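PDB 1UZB: 1-pyrroline-5-carboxylate dehydrogenase from Thermus thermophilus, which probably catalyses the NAD-dependent oxidation of 1-pyrroline-5-carboxylate, through glutamate semialdehyde, to glutamate in proline breakdown. Local coordinates for residues K88-W93 and A226-G231; G196-G201 and G231-L236. All blocks are in the same frame, centred on the assembly; numbering follows the deposited sequence.

Contact 1. Residues K88-W93 and A226-G231; sequences KTWKDW and AGFPPG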
loop_
_atom_site.group_PDB
_atom_site.type_symbol
_atom_site.label_atom_id
_atom_site.label_comp_id
_atom_site.label_asym_id
_atom_site.label_seq_id
_atom_site.Cartn_x
_atom_site.Cartn_y
_atom_site.Cartn_z
ATOM N N LYS A 88 -2.328 -5.060 -35.997
ATOM C CA LYS A 88 -0.926 -5.478 -35.975
ATOM C C LYS A 88 0.006 -4.482 -35.299
ATOM O O LYS A 88 0.947 -4.882 -34.613
ATOM C CB LYS A 88 -0.421 -5.758 -37.395
ATOM C CG LYS A 88 -0.885 -7.085 -37.969
ATOM C CD LYS A 88 -0.297 -7.323 -39.353
ATOM C CE LYS A 88 -0.668 -8.698 -39.888
ATOM N NZ LYS A 88 -2.142 -8.889 -39.966
ATOM N N THR A 89 -0.245 -3.191 -35.496
ATOM C CA THR A 89 0.594 -2.167 -34.881
ATOM C C THR A 89 -0.052 -1.491 -33.671
ATOM O O THR A 89 0.638 -1.139 -32.720
ATOM C CB THR A 89 1.008 -1.083 -35.904
ATOM O OG1 THR A 89 -0.155 -0.553 -36.551
ATOM C CG2 THR A 89 1.951 -1.672 -36.945
ATOM N N TRP A 90 -1.372 -1.323 -33.701
ATOM C CA TRP A 90 -2.089 -0.686 -32.596
ATOM C C TRP A 90 -1.904 -1.456 -31.287
ATOM O O TRP A 90 -1.780 -0.861 -30.214
ATOM C CB TRP A 90 -3.577 -0.580 -32.952
ATOM C CG TRP A 90 -4.460 0.028 -31.891
ATOM C CD1 TRP A 90 -5.480 -0.592 -31.222
ATOM C CD2 TRP A 90 -4.436 1.383 -31.419
ATOM N NE1 TRP A 90 -6.093 0.292 -30.366
ATOM C CE2 TRP A 90 -5.474 1.511 -30.467
ATOM C CE3 TRP A 90 -3.641 2.500 -31.710
ATOM C CZ2 TRP A 90 -5.738 2.712 -29.803
ATOM C CZ3 TRP A 90 -3.905 3.697 -31.050
ATOM C CH2 TRP A 90 -4.946 3.790 -30.107
ATOM N N LYS A 91 -1.869 -2.780 -31.379
ATOM C CA LYS A 91 -1.700 -3.610 -30.193
ATOM C C LYS A 91 -0.341 -3.373 -29.538
ATOM O O LYS A 91 -0.175 -3.636 -28.345
ATOM C CB LYS A 91 -1.828 -5.092 -30.558
ATOM C CG LYS A 91 -0.649 -5.631 -31.355
ATOM C CD LYS A 91 -0.886 -7.064 -31.802
ATOM C CE LYS A 91 0.334 -7.620 -32.514
ATOM N NZ LYS A 91 1.509 -7.716 -31.607
ATOM N N ASP A 92 0.624 -2.882 -30.316
ATOM C CA ASP A 92 1.970 -2.631 -29.801
ATOM C C ASP A 92 2.194 -1.233 -29.227
ATOM O O ASP A 92 3.260 -0.948 -28.686
ATOM C CB ASP A 92 3.026 -2.903 -30.880
ATOM C CG ASP A 92 3.104 -4.367 -31.269
ATOM O OD1 ASP A 92 2.804 -5.233 -30.421
ATOM O OD2 ASP A 92 3.483 -4.651 -32.425
ATOM N N TRP A 93 1.209 -0.352 -29.363
ATOM C CA TRP A 93 1.333 0.991 -28.803
ATOM C C TRP A 93 1.439 0.889 -27.287
ATOM O O TRP A 93 0.764 0.062 -26.669
ATOM C CB TRP A 93 0.086 1.829 -29.102
ATOM C CG TRP A 93 0.060 2.541 -30.412
ATOM C CD1 TRP A 93 0.339 2.016 -31.642
ATOM C CD2 TRP A 93 -0.343 3.897 -30.636
ATOM N NE1 TRP A 93 0.131 2.961 -32.617
ATOM C CE2 TRP A 93 -0.288 4.124 -32.027
ATOM C CE3 TRP A 93 -0.749 4.940 -29.793
ATOM C CZ2 TRP A 93 -0.624 5.357 -32.599
ATOM C CZ3 TRP A 93 -1.084 6.164 -30.360
ATOM C CH2 TRP A 93 -1.019 6.361 -31.751
ATOM N N ALA A 226 -9.222 13.327 -33.443
ATOM C CA ALA A 226 -8.343 12.917 -32.348
ATOM C C ALA A 226 -7.073 12.262 -32.877
ATOM O O ALA A 226 -6.016 12.353 -32.260
ATOM C CB ALA A 226 -9.074 11.957 -31.414
ATOM N N GLY A 227 -7.190 11.575 -34.007
ATOM C CA GLY A 227 -6.021 10.951 -34.597
ATOM C C GLY A 227 -5.860 9.451 -34.464
ATOM O O GLY A 227 -4.739 8.950 -34.540
ATOM N N PHE A 228 -6.946 8.719 -34.247
ATOM C CA PHE A 228 -6.828 7.267 -34.164
ATOM C C PHE A 228 -6.247 6.786 -35.494
ATOM O O PHE A 228 -6.683 7.216 -36.561
ATOM C CB PHE A 228 -8.193 6.622 -33.926
ATOM C CG PHE A 228 -8.651 6.686 -32.497
ATOM C CD1 PHE A 228 -8.182 5.770 -31.562
ATOM C CD2 PHE A 228 -9.528 7.681 -32.076
ATOM C CE1 PHE A 228 -8.577 5.843 -30.229
ATOM C CE2 PHE A 228 -9.930 7.763 -30.744
ATOM C CZ PHE A 228 -9.453 6.842 -29.819
ATOM N N PRO A 229 -5.237 5.905 -35.445
ATOM C CA PRO A 229 -4.624 5.394 -36.675
ATOM C C PRO A 229 -5.643 4.738 -37.602
ATOM O O PRO A 229 -6.657 4.205 -37.153
ATOM C CB PRO A 229 -3.592 4.397 -36.158
ATOM C CG PRO A 229 -3.203 4.981 -34.828
ATOM C CD PRO A 229 -4.530 5.404 -34.252
ATOM N N PRO A 230 -5.381 4.766 -38.916
ATOM C CA PRO A 230 -6.307 4.160 -39.874
ATOM C C PRO A 230 -6.637 2.710 -39.532
ATOM O O PRO A 230 -5.743 1.917 -39.229
ATOM C CB PRO A 230 -5.555 4.280 -41.196
ATOM C CG PRO A 230 -4.764 5.541 -41.013
ATOM C CD PRO A 230 -4.236 5.382 -39.608
ATOM N N GLY A 231 -7.924 2.384 -39.574
ATOM C CA GLY A 231 -8.360 1.029 -39.290
ATOM C C GLY A 231 -8.678 0.697 -37.841
ATOM O O GLY A 231 -9.343 -0.304 -37.582
#
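The ring of Pro229 wedges into the angle between two indoles, Trp90 and Trp93, and is the bump of this contact. Its CG reaches Trp93 CZ2 at 3.4 Å, while its CD lies 3.7 Å from Trp90 CZ3; it comes to both rings obliquely. The hollow is made within 88-93: a type I turn from Trp90 to Trp93, closed by Trp93 N bonding Trp90 O at 3.1 Å, brings the indoles together so that the CZ3 edge of Trp90 stands 3.5 Å above the ring plane of Trp93, over its centre. With CG swung opposite the backbone N (chi1 179°), Trp90 places its six-membered ring against the loop, where CH2 also meets Phe228 CD1 at 4.1 Å. Its NE1 is a buried donor, satisfied by Val198 O, which helps fix the turn of the indole. Replacing Trp90 with an alanine would probably leave Val198 O without this donor and open a gap beside Pro229 and Phe228. Glu455 of a second subunit packs on Trp93 and Pro229, so this end of the contact borders a subunit interface. Helix 213-226 ends in a Schellman motif at Gly227, and the loop after it, which leads to strand 233-235, meets the C-terminal end of helix 73-90; Leu101 of helix 95-111 touches both indoles.

Contact 2. Residues G196-G201 and G231-L236; sequences GPVAVG and GVVNFL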
loop_
_atom_site.group_PDB
_atom_site.type_symbol
_atom_site.label_atom_id
_atom_site.label_comp_id
_atom_site.label_asym_id
_atom_site.label_seq_id
_atom_site.Cartn_x
_atom_site.Cartn_y
_atom_site.Cartn_z
ATOM N N GLY A 196 -13.808 1.183 -25.133
ATOM C CA GLY A 196 -13.348 0.246 -24.120
ATOM C C GLY A 196 -12.401 -0.757 -24.764
ATOM O O GLY A 196 -11.239 -0.877 -24.364
ATOM N N PRO A 197 -12.871 -1.500 -25.777
ATOM C CA PRO A 197 -12.011 -2.482 -26.450
ATOM C C PRO A 197 -10.774 -1.842 -27.087
ATOM O O PRO A 197 -9.666 -2.373 -27.000
ATOM C CB PRO A 197 -12.937 -3.087 -27.501
ATOM C CG PRO A 197 -14.288 -2.997 -26.847
ATOM C CD PRO A 197 -14.270 -1.625 -26.225
ATOM N N VAL A 198 -10.971 -0.694 -27.722
ATOM C CA VAL A 198 -9.885 0.015 -28.391
ATOM C C VAL A 198 -8.804 0.504 -27.429
ATOM O O VAL A 198 -7.619 0.472 -27.753
ATOM C CB VAL A 198 -10.445 1.216 -29.198
ATOM C CG1 VAL A 198 -9.322 2.151 -29.631
ATOM C CG2 VAL A 198 -11.197 0.701 -30.417
ATOM N N ALA A 199 -9.211 0.943 -26.244
ATOM C CA ALA A 199 -8.265 1.455 -25.259
ATOM C C ALA A 199 -7.139 0.480 -24.941
ATOM O O ALA A 199 -5.980 0.883 -24.792
ATOM C CB ALA A 199 -9.002 1.824 -23.977
ATOM N N VAL A 200 -7.473 -0.801 -24.845
ATOM C CA VAL A 200 -6.476 -1.805 -24.513
ATOM C C VAL A 200 -5.808 -2.486 -25.703
ATOM O O VAL A 200 -5.104 -3.483 -25.532
ATOM C CB VAL A 200 -7.061 -2.879 -23.562
ATOM C CG1 VAL A 200 -7.439 -2.238 -22.233
ATOM C CG2 VAL A 200 -8.267 -3.552 -24.203
ATOM N N GLY A 201 -6.032 -1.968 -26.909
ATOM C CA GLY A 201 -5.356 -2.539 -28.062
ATOM C C GLY A 201 -6.140 -3.266 -29.132
ATOM O O GLY A 201 -5.544 -3.762 -30.085
ATOM N N GLY A 231 -7.924 2.384 -39.574
ATOM C CA GLY A 231 -8.360 1.029 -39.290
ATOM C C GLY A 231 -8.678 0.697 -37.841
ATOM O O GLY A 231 -9.343 -0.304 -37.582
ATOM N N VAL A 232 -8.218 1.514 -36.896
ATOM C CA VAL A 232 -8.477 1.233 -35.486
ATOM C C VAL A 232 -9.972 1.292 -35.161
ATOM O O VAL A 232 -10.479 0.448 -34.423
ATOM C CB VAL A 232 -7.657 2.183 -34.586
ATOM C CG1 VAL A 232 -8.013 1.973 -33.125
ATOM C CG2 VAL A 232 -6.172 1.911 -34.793
ATOM N N VAL A 233 -10.672 2.282 -35.711
ATOM C CA VAL A 233 -12.121 2.401 -35.534
ATOM C C VAL A 233 -12.742 2.631 -36.910
ATOM O O VAL A 233 -12.245 3.444 -37.706
ATOM C CB VAL A 233 -12.531 3.556 -34.578
ATOM C CG1 VAL A 233 -12.146 3.201 -33.140
ATOM C CG2 VAL A 233 -11.895 4.864 -35.012
ATOM N N ASN A 234 -13.826 1.910 -37.183
ATOM C CA ASN A 234 -14.508 1.989 -38.468
ATOM C C ASN A 234 -16.011 2.132 -38.247
ATOM O O ASN A 234 -16.585 1.508 -37.349
ATOM C CB ASN A 234 -14.172 0.739 -39.285
ATOM C CG ASN A 234 -12.667 0.522 -39.408
ATOM O OD1 ASN A 234 -12.006 1.092 -40.280
ATOM N ND2 ASN A 234 -12.116 -0.283 -38.508
ATOM N N PHE A 235 -16.631 2.960 -39.082
ATOM C CA PHE A 235 -18.051 3.299 -39.008
ATOM C C PHE A 235 -18.835 2.712 -40.180
ATOM O O PHE A 235 -18.629 3.115 -41.328
ATOM C CB PHE A 235 -18.146 4.829 -39.001
ATOM C CG PHE A 235 -19.543 5.375 -38.935
ATOM C CD1 PHE A 235 -20.011 6.211 -39.944
ATOM C CD2 PHE A 235 -20.364 5.121 -37.843
ATOM C CE1 PHE A 235 -21.268 6.791 -39.867
ATOM C CE2 PHE A 235 -21.629 5.698 -37.756
ATOM C CZ PHE A 235 -22.080 6.536 -38.772
ATOM N N LEU A 236 -19.739 1.778 -39.884
ATOM C CA LEU A 236 -20.531 1.116 -40.916
ATOM C C LEU A 236 -22.046 1.145 -40.760
ATOM O O LEU A 236 -22.667 0.132 -40.420
ATOM C CB LEU A 236 -20.096 -0.347 -41.061
ATOM C CG LEU A 236 -18.678 -0.656 -41.549
ATOM C CD1 LEU A 236 -18.539 -2.157 -41.779
ATOM C CD2 LEU A 236 -18.396 0.095 -42.842
#
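Val198 meets Val232 and Val233 through methyl groups alone, so no ring or amide face lies in the contact itself; the aromatic side chains bordering the valines come from elsewhere, Phe228 on Val198, Trp90 on Val232, Phe220 and Phe223 on Val233. Within 231-236 the carboxamide of Asn234 braces the backbone leading into the strand. Asn234 ND2 bonds Gly231 O at 2.9 Å, standing well above the carbonyl plane, and the acceptor in turn lies 20° out of the amide plane. The same ND2 also bonds Val204 O, and OD1 accepts from Gly43 N, so both ends of this buried amide are gripped and its rotation is fixed. Further on, the ring of Phe235 meets that of Phe220 with planes at about 35°.

Across the contact, the two branches of Val198 divide the work. Its CG1 touches Val232 CG1 at 3.7 Å, the side chains crossing obliquely, whereas its CG2 lies 3.8 Å from Val233 CG1 and the side chains there meet at about a right angle. With CG1 anti to the backbone N (chi1 167°), the pair is turned so that each methyl faces one neighbour. Just beyond, Gly201 N bonds Val198 O at 3.0 Å in the Schellman motif that ends the helix.

Strand 233-235 runs parallel to strand 203-207, with helix 213-226 as the connection of a right-handed beta-alpha-beta crossover, consistent with the Rossmann-like cofactor domain of aldehyde dehydrogenases. The C-terminal end of helix 188-199 packs at the start of the strand, Val233 also touching helix 213-226 and Val232 helix 73-90.

Overall arrangement
The two contacts lie side by side, with centres about 8 Å apart, and share Gly231, where the loop of contact 1 passes into the segment of contact 2. Contact 2 is wholly buried, small and aliphatic, joining the end of a helix to the start of a strand of the sheet. Contact 1 lies further from the chain centre, is partly buried and aromatic, with glycines of positive phi turning the loop at Gly227 and Gly231, and reaches a neighbouring subunit. Trp90 bridges them: its CE2 packs 3.7 Å from Val232 CG1. Phe228 does likewise, its CE1 lying 3.8 Å from Val198 CG1, so the apolar packing of the two contacts is continuous.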